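Local coordinates for protein aminotransferase (Psychrobacter arcticus 273-4, PDB 3IF2) that probably transfers amino groups between amino acids and keto acids, perhaps from valine to pyruvate, using pyridoxal 5'-phosphate as cofactor, at residues I156-V161 / C211-T216; F120-L125 / P241-N246; L149-E154 / T219-T224; A260-D265 / L270-S275. All blocks are in the same frame, centred on the assembly; numbering follows the deposited sequence.

Interaction 1 (I156-V161 / C211-T216)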
# COMPACT_ATOMS: atom_id res chain seq x y z
N ILE A 156 -8.16 0.98 -17.49
CA ILE A 156 -9.33 1.24 -16.63
C ILE A 156 -8.94 1.71 -15.21
O ILE A 156 -9.63 2.55 -14.63
CB ILE A 156 -10.29 -0.01 -16.59
CG1 ILE A 156 -11.63 0.29 -15.91
CG2 ILE A 156 -9.62 -1.19 -15.94
CD1 ILE A 156 -12.65 -0.85 -16.05
N GLY A 157 -7.84 1.17 -14.69
CA GLY A 157 -7.34 1.50 -13.34
C GLY A 157 -6.77 2.89 -13.07
O GLY A 157 -6.56 3.25 -11.90
N TYR A 158 -6.47 3.64 -14.13
CA TYR A 158 -6.06 5.03 -13.99
C TYR A 158 -7.24 5.91 -13.56
O TYR A 158 -7.03 6.84 -12.80
CB TYR A 158 -5.53 5.63 -15.30
CG TYR A 158 -4.29 4.99 -15.91
CD1 TYR A 158 -3.27 4.40 -15.13
CD2 TYR A 158 -4.07 5.09 -17.28
CE1 TYR A 158 -2.12 3.84 -15.73
CE2 TYR A 158 -2.93 4.56 -17.88
CZ TYR A 158 -1.97 3.92 -17.12
OH TYR A 158 -0.87 3.40 -17.77
N SER A 159 -8.44 5.60 -14.06
CA SER A 159 -9.69 6.40 -13.88
C SER A 159 -9.94 7.22 -12.62
O SER A 159 -10.21 8.41 -12.70
CB SER A 159 -10.93 5.51 -14.03
OG SER A 159 -11.02 4.96 -15.31
N ASP A 160 -9.86 6.56 -11.47
CA ASP A 160 -10.34 7.15 -10.21
C ASP A 160 -9.30 7.44 -9.13
O ASP A 160 -9.68 7.68 -7.98
CB ASP A 160 -11.43 6.21 -9.65
CG ASP A 160 -12.64 6.02 -10.62
OD1 ASP A 160 -12.93 6.88 -11.49
OD2 ASP A 160 -13.33 4.99 -10.47
N VAL A 161 -8.01 7.46 -9.48
CA VAL A 161 -6.95 7.66 -8.46
C VAL A 161 -6.83 9.09 -7.91
O VAL A 161 -6.24 9.27 -6.85
CB VAL A 161 -5.56 7.14 -8.90
CG1 VAL A 161 -5.63 5.66 -9.32
CG2 VAL A 161 -4.95 8.00 -10.00
N CYS A 211 1.05 10.58 -19.79
CA CYS A 211 1.10 9.17 -19.39
C CYS A 211 0.47 8.18 -20.37
O CYS A 211 -0.55 8.48 -20.99
CB CYS A 211 0.45 8.99 -18.03
SG CYS A 211 0.66 7.31 -17.37
N CYS A 212 1.09 7.00 -20.48
CA CYS A 212 0.54 5.89 -21.26
C CYS A 212 1.15 4.53 -20.91
O CYS A 212 2.24 4.47 -20.37
CB CYS A 212 0.75 6.13 -22.75
SG CYS A 212 2.47 6.15 -23.15
N SER A 213 0.42 3.47 -21.25
CA SER A 213 0.83 2.09 -21.05
C SER A 213 1.38 1.54 -22.36
O SER A 213 0.82 1.81 -23.43
CB SER A 213 -0.32 1.24 -20.51
OG SER A 213 -1.50 1.39 -21.26
N ARG A 214 2.48 0.78 -22.27
CA ARG A 214 3.19 0.23 -23.42
C ARG A 214 3.81 -1.15 -23.10
O ARG A 214 4.83 -1.22 -22.40
CB ARG A 214 4.28 1.23 -23.86
CG ARG A 214 4.81 1.01 -25.27
CD ARG A 214 6.09 1.75 -25.49
NE ARG A 214 6.52 1.70 -26.89
CZ ARG A 214 7.77 1.84 -27.34
NH1 ARG A 214 8.82 2.02 -26.52
NH2 ARG A 214 8.00 1.78 -28.66
N PRO A 215 3.16 -2.26 -23.55
CA PRO A 215 1.88 -2.36 -24.26
C PRO A 215 0.68 -1.93 -23.41
O PRO A 215 0.76 -1.90 -22.17
CB PRO A 215 1.77 -3.84 -24.67
CG PRO A 215 2.87 -4.55 -23.97
CD PRO A 215 3.83 -3.57 -23.40
N THR A 216 -0.42 -1.62 -24.09
CA THR A 216 -1.60 -1.08 -23.47
C THR A 216 -2.64 -2.12 -23.07
O THR A 216 -2.88 -3.09 -23.80
CB THR A 216 -2.26 -0.06 -24.42
OG1 THR A 216 -1.30 0.95 -24.74
CG2 THR A 216 -3.49 0.60 -23.78
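Tyr158 is the one residue of 156-161 that reaches strand 211-213, and it does so with the far end of its phenol. No hydrogen bond spans the two segments; the contact is made by van der Waals packing and a sulfur-aromatic approach. The hydroxyl lies against the backbone and CB of the strand: Tyr158 OH is 3.5 Å from Ser213 CB, and Cys212 C is 3.9 Å from Tyr158 OH. Cys211 contributes its thiol: SG stands 4.8 Å from the centroid of the Tyr158 ring, 30° off the ring normal, an oblique sulfur-aromatic contact. A cysteine suits the place: its polarisable sulfur can lie against the aromatic ring without needing a hydrogen-bond partner there.

The polar ends are bonded elsewhere. Tyr158 OH hydrogen-bonds to Asp245 OD2, and Ser213 OG to Glu154 OE1. Ser213 holds OG between its backbone N and carbonyl carbon (chi1 50°), while CB remains against the tyrosine oxygen.

Local hydrogen bonds shape each segment. Ser159 OG donates to Ile156 O (2.9 Å), tying the bend that precedes a type I turn from Tyr158 to Val161. Thr216 OG1 donates to Ser213 O (2.6 Å) from above the carbonyl plane, just beyond a cis peptide before Pro215.

Ser213 lines the pyridoxal phosphate pocket. Phe119 and Phe123 of helix 115-125 meet the Tyr158 ring edge-to-face, and strand 207-213 runs parallel between strands 142-149 and 242-245, so the tyrosine sits between that helix and the central sheet.

Interaction 2 (F120-L125 / P241-N246). With PLP (pyridoxal-5'-phosphate), chain C.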
# COMPACT_ATOMS: atom_id res chain seq x y z
N PHE A 120 -1.33 6.09 -8.17
CA PHE A 120 -1.99 6.90 -7.15
C PHE A 120 -1.05 8.04 -6.71
O PHE A 120 -1.48 9.18 -6.59
CB PHE A 120 -2.47 6.06 -5.96
CG PHE A 120 -3.03 6.89 -4.84
CD1 PHE A 120 -4.28 7.47 -4.96
CD2 PHE A 120 -2.30 7.11 -3.68
CE1 PHE A 120 -4.81 8.27 -3.93
CE2 PHE A 120 -2.82 7.90 -2.65
CZ PHE A 120 -4.08 8.47 -2.77
N TYR A 121 0.23 7.74 -6.52
CA TYR A 121 1.20 8.77 -6.18
C TYR A 121 1.44 9.73 -7.35
O TYR A 121 1.20 10.94 -7.20
CB TYR A 121 2.55 8.21 -5.69
CG TYR A 121 2.55 7.40 -4.40
CD1 TYR A 121 1.58 7.55 -3.41
CD2 TYR A 121 3.61 6.53 -4.13
CE1 TYR A 121 1.64 6.80 -2.22
CE2 TYR A 121 3.69 5.79 -2.97
CZ TYR A 121 2.71 5.91 -2.01
OH TYR A 121 2.81 5.20 -0.85
N LEU A 122 1.88 9.19 -8.50
CA LEU A 122 2.25 10.01 -9.65
C LEU A 122 1.12 10.90 -10.21
O LEU A 122 1.37 12.06 -10.53
CB LEU A 122 2.88 9.16 -10.78
CG LEU A 122 4.23 8.44 -10.52
CD1 LEU A 122 4.54 7.43 -11.66
CD2 LEU A 122 5.39 9.44 -10.29
N PHE A 123 -0.11 10.38 -10.29
CA PHE A 123 -1.21 11.18 -10.83
C PHE A 123 -1.68 12.29 -9.88
O PHE A 123 -2.11 13.34 -10.33
CB PHE A 123 -2.37 10.33 -11.34
CG PHE A 123 -2.02 9.37 -12.48
CD1 PHE A 123 -0.85 9.48 -13.25
CD2 PHE A 123 -2.95 8.41 -12.85
CE1 PHE A 123 -0.61 8.58 -14.30
CE2 PHE A 123 -2.72 7.56 -13.90
CZ PHE A 123 -1.55 7.63 -14.62
N ASN A 124 -1.57 12.04 -8.58
CA ASN A 124 -1.82 13.09 -7.57
C ASN A 124 -0.61 14.01 -7.36
O ASN A 124 -0.77 15.13 -6.88
CB ASN A 124 -2.30 12.46 -6.25
CG ASN A 124 -3.73 12.02 -6.32
OD1 ASN A 124 -4.64 12.88 -6.42
ND2 ASN A 124 -3.97 10.72 -6.27
N LEU A 125 0.58 13.54 -7.72
CA LEU A 125 1.80 14.35 -7.64
C LEU A 125 1.84 15.38 -8.76
O LEU A 125 2.31 16.49 -8.54
CB LEU A 125 3.05 13.45 -7.71
CG LEU A 125 4.45 14.06 -7.51
CD1 LEU A 125 4.62 14.58 -6.09
CD2 LEU A 125 5.54 13.02 -7.86
N PRO A 241 6.92 15.78 -17.25
CA PRO A 241 7.47 14.47 -17.51
C PRO A 241 6.56 13.57 -18.34
O PRO A 241 5.35 13.82 -18.44
CB PRO A 241 7.65 13.90 -16.11
CG PRO A 241 6.58 14.48 -15.36
CD PRO A 241 6.48 15.88 -15.84
N LEU A 242 7.18 12.53 -18.90
CA LEU A 242 6.52 11.47 -19.65
C LEU A 242 6.56 10.21 -18.77
O LEU A 242 7.64 9.64 -18.54
CB LEU A 242 7.24 11.24 -20.97
CG LEU A 242 6.80 10.12 -21.88
CD1 LEU A 242 5.31 10.19 -22.18
CD2 LEU A 242 7.65 10.19 -23.17
N ILE A 243 5.41 9.82 -18.24
CA ILE A 243 5.26 8.66 -17.39
C ILE A 243 4.95 7.51 -18.34
O ILE A 243 4.08 7.66 -19.20
CB ILE A 243 4.09 8.82 -16.38
CG1 ILE A 243 4.22 10.13 -15.57
CG2 ILE A 243 4.06 7.63 -15.43
CD1 ILE A 243 3.10 10.39 -14.64
N ILE A 244 5.65 6.38 -18.20
CA ILE A 244 5.45 5.20 -19.07
C ILE A 244 5.24 3.94 -18.21
O ILE A 244 6.14 3.55 -17.46
CB ILE A 244 6.63 4.94 -20.03
CG1 ILE A 244 6.98 6.22 -20.80
CG2 ILE A 244 6.30 3.74 -20.98
CD1 ILE A 244 8.12 6.03 -21.77
N ASP A 245 4.07 3.32 -18.36
CA ASP A 245 3.66 2.13 -17.62
C ASP A 245 4.08 0.88 -18.40
O ASP A 245 3.46 0.57 -19.42
CB ASP A 245 2.14 2.22 -17.42
CG ASP A 245 1.50 1.02 -16.74
OD1 ASP A 245 2.18 0.04 -16.32
OD2 ASP A 245 0.26 1.10 -16.56
N ASN A 246 5.15 0.19 -17.94
CA ASN A 246 5.61 -1.09 -18.54
C ASN A 246 5.14 -2.31 -17.80
O ASN A 246 5.85 -3.31 -17.75
CB ASN A 246 7.13 -1.19 -18.65
CG ASN A 246 7.69 -0.17 -19.51
OD1 ASN A 246 7.61 1.01 -19.18
ND2 ASN A 246 8.30 -0.59 -20.63
N1 PLP C . -0.52 -1.22 -15.71
C2 PLP C . -1.34 -1.92 -16.57
C2A PLP C . -1.30 -1.55 -18.02
C3 PLP C . -2.17 -2.95 -16.07
O3 PLP C . -2.99 -3.68 -16.89
C4 PLP C . -2.16 -3.25 -14.69
C4A PLP C . -3.26 -4.17 -14.17
O4A PLP C . -3.01 -5.12 -13.41
C5 PLP C . -1.30 -2.50 -13.81
C6 PLP C . -0.49 -1.49 -14.37
C5A PLP C . -1.25 -2.71 -12.29
O4P PLP C . -0.35 -3.71 -11.88
P PLP C . 0.08 -3.85 -10.34
O1P PLP C . -0.47 -2.89 -9.31
O2P PLP C . 1.56 -3.67 -10.43
O3P PLP C . -0.32 -5.22 -9.95
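Ile243 meets helix 115-125 with both of its branches. Its CG2 methyl lies 3.8 Å from Leu122 CD1, while the other branch ends with CD1 at 4.1 Å from Leu122 CB and, at the same distance, from Phe123 CE1. That CD1 methyl comes to the edge of the Phe123 ring, near its plane, whereas the Leu122 and Ile243 side chains lie alongside one another, running opposite ways. The two branches diverge because CG1 stands anti to the carbonyl carbon (chi1 -53°) and leaves CG2 anti to the backbone N; a beta-branched residue thus serves two helix positions from one place on a strand.

This is helix-on-sheet packing in the large domain of a fold type I pyridoxal phosphate enzyme, with strand 242-245 lying parallel between strands 207-213 and 268-273. Cys211 on one neighbouring strand also touches Phe123 and Ile243, and Ile269 and Cys271 on the other touch Leu122.

Further along the strand, Asp245 takes over the chemistry. The pyridine N1 of the cofactor donates to Asp245 OD2 at 2.6 Å (N-H...O angle 149°) and, more weakly, to Asp245 OD1 at 3.0 Å, which is consistent with a protonated ring nitrogen, as in related aminotransferases. CG anti to the backbone N (chi1 176°) carries the carboxylate to the ring, and OD1 is also held by the backbone N of Ala247.

On the helix, Asn124 ND2 turns back to Phe120 O at 2.9 Å, in the carbonyl plane and on a lone pair; its amide also bonds the loop carbonyl of Val161 and the N of Val163.

Interaction 3 (L149-E154 / T219-T224)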
# COMPACT_ATOMS: atom_id res chain seq x y z
N LEU A 149 -3.35 11.76 -21.55
CA LEU A 149 -3.31 10.42 -22.11
C LEU A 149 -3.28 10.70 -23.61
O LEU A 149 -4.30 11.12 -24.16
CB LEU A 149 -4.53 9.60 -21.69
CG LEU A 149 -4.82 9.44 -20.19
CD1 LEU A 149 -5.97 8.47 -20.00
CD2 LEU A 149 -3.60 8.98 -19.42
N PRO A 150 -2.13 10.51 -24.28
CA PRO A 150 -2.02 10.84 -25.70
C PRO A 150 -2.82 9.95 -26.66
O PRO A 150 -2.97 10.31 -27.83
CB PRO A 150 -0.52 10.72 -25.95
CG PRO A 150 -0.09 9.68 -25.08
CD PRO A 150 -0.94 9.77 -23.83
N LEU A 151 -3.31 8.82 -26.17
CA LEU A 151 -4.17 7.95 -26.95
C LEU A 151 -5.00 7.06 -26.02
O LEU A 151 -4.48 6.52 -25.06
CB LEU A 151 -3.32 7.10 -27.92
CG LEU A 151 -3.98 6.01 -28.79
CD1 LEU A 151 -3.18 5.75 -30.04
CD2 LEU A 151 -4.16 4.73 -28.02
N THR A 152 -6.30 6.99 -26.29
CA THR A 152 -7.23 6.11 -25.60
C THR A 152 -7.74 5.13 -26.68
O THR A 152 -7.64 5.45 -27.87
CB THR A 152 -8.37 6.89 -24.93
OG1 THR A 152 -9.01 7.74 -25.90
CG2 THR A 152 -7.83 7.76 -23.81
N PRO A 153 -8.26 3.95 -26.31
CA PRO A 153 -8.46 3.41 -24.98
C PRO A 153 -7.18 3.24 -24.15
O PRO A 153 -6.08 3.06 -24.70
CB PRO A 153 -9.13 2.06 -25.21
CG PRO A 153 -9.42 1.97 -26.64
CD PRO A 153 -8.83 3.09 -27.36
N GLU A 154 -7.33 3.38 -22.84
CA GLU A 154 -6.25 3.23 -21.88
C GLU A 154 -6.73 2.48 -20.66
O GLU A 154 -7.91 2.19 -20.54
CB GLU A 154 -5.63 4.59 -21.52
CG GLU A 154 -4.33 4.90 -22.27
CD GLU A 154 -3.14 4.05 -21.81
OE1 GLU A 154 -3.32 3.15 -20.95
OE2 GLU A 154 -2.02 4.28 -22.34
N THR A 219 -6.04 -2.79 -25.09
CA THR A 219 -5.97 -2.96 -26.54
C THR A 219 -4.96 -3.95 -27.07
O THR A 219 -5.20 -4.55 -28.11
CB THR A 219 -5.67 -1.62 -27.21
OG1 THR A 219 -4.44 -1.11 -26.68
CG2 THR A 219 -6.79 -0.64 -26.96
N GLY A 220 -3.85 -4.09 -26.36
CA GLY A 220 -2.72 -4.85 -26.84
C GLY A 220 -1.83 -4.00 -27.77
O GLY A 220 -0.87 -4.53 -28.35
N ASN A 221 -2.12 -2.69 -27.86
CA ASN A 221 -1.40 -1.77 -28.73
C ASN A 221 -0.03 -1.42 -28.16
O ASN A 221 0.09 -1.19 -26.95
CB ASN A 221 -2.17 -0.45 -28.93
CG ASN A 221 -1.54 0.45 -29.99
OD1 ASN A 221 -1.30 0.02 -31.12
ND2 ASN A 221 -1.26 1.70 -29.64
N VAL A 222 0.97 -1.36 -29.04
CA VAL A 222 2.30 -0.91 -28.68
C VAL A 222 2.54 0.37 -29.45
O VAL A 222 2.61 0.35 -30.69
CB VAL A 222 3.39 -1.96 -28.97
CG1 VAL A 222 4.80 -1.42 -28.70
CG2 VAL A 222 3.12 -3.18 -28.13
N LEU A 223 2.62 1.49 -28.73
CA LEU A 223 2.95 2.80 -29.32
C LEU A 223 4.33 2.64 -29.94
O LEU A 223 5.22 2.08 -29.32
CB LEU A 223 2.94 3.92 -28.28
CG LEU A 223 1.57 4.26 -27.65
CD1 LEU A 223 1.73 5.04 -26.34
CD2 LEU A 223 0.68 5.02 -28.63
N THR A 224 4.48 3.12 -31.17
CA THR A 224 5.70 2.94 -31.97
C THR A 224 6.87 3.77 -31.43
O THR A 224 6.67 4.80 -30.80
CB THR A 224 5.48 3.31 -33.49
OG1 THR A 224 5.46 4.73 -33.67
CG2 THR A 224 4.18 2.70 -34.05
O HOH W 1 -4.64 1.63 -26.87
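The pyrrolidine ring of Pro153 and the carboxamide of Asn221 are the flatter groups, and each meets one aliphatic neighbour. The Thr219 methyl lies over one ring face, toward its CB-CG side, with CG2 3.7 Å from Pro153 CG and 4.0 Å from Pro153 CB, the two side chains crossing at about a right angle. At the carboxamide, Asn221 ND2 lies 4.5 Å from Leu151 CD2, while its OD1 accepts a bond from Lys188. Leu151 CD1 meets Leu223 CD2 at 4.2 Å.

Thr219 works on two sides. With OG1 held between backbone N and carbonyl carbon (chi1 57°), it accepts from Asn221 N at 3.0 Å, and a water 2.8 Å from Thr219 OG1 donates to Pro153 O. If an alanine stood here, that backbone N-H would probably lose its acceptor, the bridging water one of its mates and the proline ring its methyl neighbour.

Tyr189 backs Leu151, Pro153 and Thr219. The bond to Asn221 N makes an ST turn, with Gly220 at a positive phi, and the chain then reaches Thr224, the N-cap of helix 225-237. Both segments follow neighbouring parallel strands, at the C-terminal end of the sheet where fold type I enzymes bind their cofactor.

Interaction 4 (A260-D265 / L270-S275). With PLP (pyridoxal-5'-phosphate), chain C.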
# COMPACT_ATOMS: atom_id res chain seq x y z
N ALA A 260 10.37 -2.72 -30.60
CA ALA A 260 10.31 -1.56 -29.68
C ALA A 260 11.59 -1.38 -28.87
O ALA A 260 12.33 -2.34 -28.67
CB ALA A 260 9.12 -1.69 -28.71
N HIS A 261 11.84 -0.15 -28.43
CA HIS A 261 12.99 0.17 -27.59
C HIS A 261 12.56 0.78 -26.26
O HIS A 261 11.65 1.58 -26.22
CB HIS A 261 13.97 1.09 -28.32
CG HIS A 261 14.54 0.48 -29.55
ND1 HIS A 261 14.76 1.20 -30.71
CD2 HIS A 261 14.88 -0.81 -29.83
CE1 HIS A 261 15.27 0.40 -31.63
NE2 HIS A 261 15.33 -0.83 -31.13
N LEU A 262 13.20 0.35 -25.16
CA LEU A 262 12.95 0.90 -23.83
C LEU A 262 13.98 2.00 -23.67
O LEU A 262 15.19 1.71 -23.64
CB LEU A 262 13.11 -0.16 -22.74
CG LEU A 262 12.74 0.27 -21.31
CD1 LEU A 262 11.24 0.55 -21.19
CD2 LEU A 262 13.17 -0.80 -20.29
N ASN A 263 13.51 3.25 -23.61
CA ASN A 263 14.37 4.42 -23.41
C ASN A 263 14.04 5.15 -22.11
O ASN A 263 12.94 5.02 -21.56
CB ASN A 263 14.24 5.39 -24.59
CG ASN A 263 14.94 4.89 -25.85
OD1 ASN A 263 14.32 4.81 -26.91
ND2 ASN A 263 16.22 4.57 -25.75
N TRP A 264 15.03 5.92 -21.64
CA TRP A 264 14.93 6.70 -20.42
C TRP A 264 15.89 7.90 -20.41
O TRP A 264 16.94 7.89 -21.07
CB TRP A 264 15.23 5.80 -19.21
CG TRP A 264 15.05 6.49 -17.88
CD1 TRP A 264 13.90 6.63 -17.17
CD2 TRP A 264 16.06 7.19 -17.15
NE1 TRP A 264 14.14 7.35 -16.02
CE2 TRP A 264 15.46 7.71 -15.99
CE3 TRP A 264 17.42 7.43 -17.36
CZ2 TRP A 264 16.18 8.46 -15.05
CZ3 TRP A 264 18.13 8.16 -16.42
CH2 TRP A 264 17.51 8.66 -15.28
N ASP A 265 15.46 8.93 -19.68
CA ASP A 265 16.26 10.12 -19.36
C ASP A 265 15.63 10.77 -18.10
O ASP A 265 14.62 10.26 -17.60
CB ASP A 265 16.39 11.08 -20.56
CG ASP A 265 15.07 11.74 -20.98
OD1 ASP A 265 14.06 11.77 -20.22
OD2 ASP A 265 15.07 12.27 -22.12
N LEU A 270 9.62 5.81 -15.63
CA LEU A 270 9.33 4.43 -16.09
C LEU A 270 8.82 3.61 -14.94
O LEU A 270 9.51 3.47 -13.92
CB LEU A 270 10.58 3.74 -16.65
CG LEU A 270 11.13 4.02 -18.04
CD1 LEU A 270 12.35 3.16 -18.24
CD2 LEU A 270 10.08 3.69 -19.08
N CYS A 271 7.62 3.05 -15.09
CA CYS A 271 7.00 2.20 -14.07
C CYS A 271 7.05 0.76 -14.54
O CYS A 271 6.68 0.46 -15.69
CB CYS A 271 5.56 2.61 -13.83
SG CYS A 271 5.35 4.31 -13.26
N PHE A 272 7.56 -0.12 -13.67
CA PHE A 272 7.59 -1.57 -13.91
C PHE A 272 6.83 -2.23 -12.78
O PHE A 272 6.45 -1.58 -11.79
CB PHE A 272 9.01 -2.13 -13.95
CG PHE A 272 9.94 -1.39 -14.86
CD1 PHE A 272 10.59 -0.24 -14.41
CD2 PHE A 272 10.19 -1.85 -16.16
CE1 PHE A 272 11.46 0.45 -15.23
CE2 PHE A 272 11.07 -1.17 -17.00
CZ PHE A 272 11.72 -0.02 -16.53
N SER A 273 6.60 -3.52 -12.93
CA SER A 273 5.88 -4.31 -11.94
C SER A 273 6.34 -5.77 -11.98
O SER A 273 6.80 -6.23 -13.03
CB SER A 273 4.39 -4.25 -12.23
OG SER A 273 3.63 -4.91 -11.25
N LEU A 274 6.22 -6.44 -10.83
CA LEU A 274 6.46 -7.89 -10.72
C LEU A 274 5.15 -8.69 -10.87
O LEU A 274 5.16 -9.92 -10.84
CB LEU A 274 7.13 -8.24 -9.38
CG LEU A 274 8.52 -7.68 -9.07
CD1 LEU A 274 9.03 -8.28 -7.72
CD2 LEU A 274 9.47 -8.00 -10.21
N SER A 275 4.02 -8.00 -11.05
CA SER A 275 2.71 -8.66 -11.17
C SER A 275 2.58 -9.54 -12.41
O SER A 275 2.18 -10.71 -12.31
CB SER A 275 1.59 -7.63 -11.14
OG SER A 275 1.62 -6.91 -9.94
N1 PLP C . -0.52 -1.22 -15.71
C2 PLP C . -1.34 -1.92 -16.57
C2A PLP C . -1.30 -1.55 -18.02
C3 PLP C . -2.17 -2.95 -16.07
O3 PLP C . -2.99 -3.68 -16.89
C4 PLP C . -2.16 -3.25 -14.69
C4A PLP C . -3.26 -4.17 -14.17
O4A PLP C . -3.01 -5.12 -13.41
C5 PLP C . -1.30 -2.50 -13.81
C6 PLP C . -0.49 -1.49 -14.37
C5A PLP C . -1.25 -2.71 -12.29
O4P PLP C . -0.35 -3.71 -11.88
P PLP C . 0.08 -3.85 -10.34
O1P PLP C . -0.47 -2.89 -9.31
O2P PLP C . 1.56 -3.67 -10.43
O3P PLP C . -0.32 -5.22 -9.95
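Leu270 packs against three residues in a row of 260-265. Its CG stands 3.9 Å from Trp264 CD1, at the edge of the indole and near its plane; CD1 rests 3.9 Å from Asn263 O, and CD2 lies 4.0 Å from Leu262 CD1. A branched, flexible leucine fills this corner. Cut back to an alanine, this position would probably leave a gap beside the indole edge and take away a neighbour of Leu262 CD1.

Cys271 turns to the other side of the strand, towards Phe119 and Leu122 of helix 115-125. Phe272 comes back to the side of Leu270: with CG anti to the carbonyl carbon (chi1 -50°), its ring reaches Leu262, whose CD2 lies in the ring plane at the edge, 3.9 Å from Phe272 CE2.

Ser273 leaves this apolar layer. Its OG donates to the cofactor phosphate oxygen O2P at 2.5 Å and accepts from Ser275 N at 3.1 Å (N-H...O angle 166°), closing an ST turn that brings the next serine round. Ser275 OG then donates to O3P of the same phosphate at 2.6 Å.

Arg283 and Ser115 N add bonds to the cofactor, as does Lys276, probably the Schiff-base lysine of this family. The chemistry changes along the segment: apolar side chains pack on the preceding loop, while serines at and just past the strand end, small donors suited to an anion, bond the phosphate.

In the fold
Interactions 1, 2 and 3 are buried; interaction 4 is buried along its strand but reaches the surface at Asn263. Interactions 1, 2 and 4 share the central sheet, on the neighbouring strands 207-213, 242-245 and 268-273, whereas interaction 3 joins two loops that follow strands. Helix-on-strand packing in interaction 2 is purely apolar, interaction 1 relies on an aromatic ring whose hydroxyl is bonded elsewhere, and interaction 3 adds a bridging water. Interactions 2 and 4 hold opposite ends of the cofactor, its ring nitrogen and its phosphate. Arg214 ties interaction 1 to two others, bonding Leu223 O in interaction 3 and His261 O in interaction 4.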